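Local coordinates for GDSL-like Lipase/Acylhydrolase family protein (PDB 4K7J) that probably removes O-acetyl groups from peptidoglycan, as a serine esterase of the SGNH (GDSL-like) hydrolase family with an alpha/beta fold, at residues A[101-106]-A[136-141]. Residues are numbered along the deposited sequence; the frame is centred on the assembly and turned at random.
Sequences AVRHNG and TLTASD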
loop_
_atom_site.group_PDB
_atom_site.type_symbol
_atom_site.label_atom_id
_atom_site.label_comp_id
_atom_site.label_asym_id
_atom_site.label_seq_id
_atom_site.Cartn_x
_atom_site.Cartn_y
_atom_site.Cartn_z
ATOM N N ALA A 101 6.854 -10.257 3.054
ATOM C CA ALA A 101 6.834 -11.297 2.019
ATOM C C ALA A 101 8.173 -11.559 1.316
ATOM O O ALA A 101 8.323 -12.577 0.639
ATOM C CB ALA A 101 5.759 -10.977 0.983
ATOM N N VAL A 102 9.128 -10.643 1.450
ATOM C CA VAL A 102 10.458 -10.845 0.875
ATOM C C VAL A 102 11.577 -10.363 1.775
ATOM O O VAL A 102 11.375 -9.507 2.637
ATOM C CB VAL A 102 10.648 -10.119 -0.470
ATOM C CG1 VAL A 102 10.137 -10.958 -1.598
ATOM C CG2 VAL A 102 10.004 -8.741 -0.440
ATOM N N ARG A 103 12.767 -10.903 1.536
ATOM C CA ARG A 103 13.974 -10.488 2.233
ATOM C C ARG A 103 14.966 -9.939 1.218
ATOM O O ARG A 103 15.052 -10.446 0.102
ATOM C CB ARG A 103 14.579 -11.668 2.990
ATOM C CG ARG A 103 13.636 -12.257 4.031
ATOM C CD ARG A 103 14.301 -13.345 4.871
ATOM N NE ARG A 103 14.409 -14.621 4.164
ATOM C CZ ARG A 103 15.482 -15.015 3.486
ATOM N NH1 ARG A 103 16.552 -14.230 3.419
ATOM N NH2 ARG A 103 15.483 -16.195 2.878
ATOM N N HIS A 104 15.705 -8.902 1.610
ATOM C CA HIS A 104 16.632 -8.222 0.712
ATOM C C HIS A 104 18.081 -8.461 1.109
ATOM O O HIS A 104 18.437 -8.405 2.284
ATOM C CB HIS A 104 16.381 -6.712 0.718
ATOM C CG HIS A 104 15.062 -6.299 0.140
ATOM N ND1 HIS A 104 13.901 -6.275 0.883
ATOM C CD2 HIS A 104 14.727 -5.869 -1.100
ATOM C CE1 HIS A 104 12.905 -5.856 0.122
ATOM N NE2 HIS A 104 13.378 -5.599 -1.083
ATOM N N ASN A 105 18.918 -8.706 0.113
ATOM C CA ASN A 105 20.355 -8.830 0.326
ATOM C C ASN A 105 21.108 -8.208 -0.845
ATOM O O ASN A 105 21.201 -8.806 -1.909
ATOM C CB ASN A 105 20.740 -10.304 0.469
ATOM C CG ASN A 105 22.243 -10.520 0.444
ATOM O OD1 ASN A 105 23.017 -9.698 0.947
ATOM N ND2 ASN A 105 22.665 -11.632 -0.152
ATOM N N GLY A 106 21.636 -7.006 -0.653
ATOM C CA GLY A 106 22.324 -6.317 -1.724
ATOM C C GLY A 106 22.944 -5.023 -1.263
ATOM O O GLY A 106 22.913 -4.702 -0.076
ATOM N N THR A 136 19.454 -9.075 -4.316
ATOM C CA THR A 136 18.764 -10.351 -4.409
ATOM C C THR A 136 17.508 -10.326 -3.530
ATOM O O THR A 136 17.567 -9.981 -2.348
ATOM C CB THR A 136 19.689 -11.524 -3.998
ATOM O OG1 THR A 136 20.873 -11.501 -4.807
ATOM C CG2 THR A 136 18.988 -12.857 -4.193
ATOM N N LEU A 137 16.372 -10.681 -4.113
ATOM C CA LEU A 137 15.139 -10.755 -3.346
ATOM C C LEU A 137 14.748 -12.207 -3.182
ATOM O O LEU A 137 14.634 -12.956 -4.167
ATOM C CB LEU A 137 14.010 -9.979 -4.024
ATOM C CG LEU A 137 14.219 -8.476 -4.211
ATOM C CD1 LEU A 137 14.823 -8.196 -5.567
ATOM C CD2 LEU A 137 12.883 -7.769 -4.079
ATOM N N THR A 138 14.561 -12.599 -1.928
ATOM C CA THR A 138 14.218 -13.971 -1.584
ATOM C C THR A 138 12.863 -13.980 -0.896
ATOM O O THR A 138 12.643 -13.250 0.071
ATOM C CB THR A 138 15.276 -14.588 -0.653
ATOM O OG1 THR A 138 16.562 -14.510 -1.281
ATOM C CG2 THR A 138 14.946 -16.046 -0.339
ATOM N N ALA A 139 11.950 -14.794 -1.413
ATOM C CA ALA A 139 10.608 -14.891 -0.859
ATOM C C ALA A 139 10.652 -15.562 0.500
ATOM O O ALA A 139 11.304 -16.587 0.663
ATOM C CB ALA A 139 9.705 -15.669 -1.799
ATOM N N SER A 140 9.970 -14.968 1.479
ATOM C CA SER A 140 9.886 -15.543 2.820
ATOM C C SER A 140 9.141 -16.889 2.822
ATOM O O SER A 140 9.388 -17.738 3.675
ATOM C CB SER A 140 9.238 -14.554 3.797
ATOM O OG SER A 140 10.044 -13.396 3.964
ATOM N N ASP A 141 8.235 -17.077 1.864
ATOM C CA ASP A 141 7.589 -18.377 1.654
ATOM C C ASP A 141 7.986 -18.950 0.288
ATOM O O ASP A 141 8.943 -19.730 0.188
ATOM C CB ASP A 141 6.070 -18.271 1.758
ATOM C CG ASP A 141 5.393 -19.632 1.729
ATOM O OD1 ASP A 141 6.005 -20.608 2.219
ATOM O OD2 ASP A 141 4.253 -19.728 1.217
HETATM O O HOH W 1 6.624 -14.753 0.448
HETATM O O HOH W 2 22.888 -9.439 -4.137
#
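Arg-103 and Thr-138 form a hydrogen-bonded antiparallel pair where the edge strand 102-106 joins strand 133-139, and they illustrate how an outermost beta strand can have one sheltered face and one wet one. The strands belong to one of two five-stranded antiparallel sheets, consistent with the galactose-binding-domain-like beta-sandwich expected of this N-terminal family. Arg-103 N gives a hydrogen bond to Thr-138 O at 2.8 Å, and Thr-138 N returns one to Arg-103 O, nearly straight at 171°. Asn-105 and Thr-136 repeat the two-bond pattern two residues along.

The packed face carries Val-102, His-104, Leu-137 and Ala-139. There the His-104 ring lies beside the Leu-137 side chain, both pointing the same way, and Leu-137 CD2 approaches His-104 NE2 obliquely at 3.7 Å. NE2 also hydrogen-bonds Tyr-90 O, which helps fix the ring's orientation. Val-102 CG1 rests 4.0 Å from Ala-139 CA, while the loop residues Ile-86 and Val-89 meet Val-102, and Val-89 also meets Leu-137.

The face of Arg-103, Asn-105, Thr-136 and Thr-138 is the solvent side, although side chains touch across it. A bend at chi3 (-77°) turns Arg-103 NE; Arg-103 NH2 lies 3.3 Å from Thr-138 CG2, with Thr-138 CB over one guanidinium face. Thr-136 OG1 bonds to Thr-188 OG1 on the next strand, 187-191, and shares a water with Asn-105 O.

Past the strand end, Ser-140 N reaches Ala-101 O at 3.0 Å from above the carbonyl plane, and a second water donates to Ala-101 O at 2.8 Å.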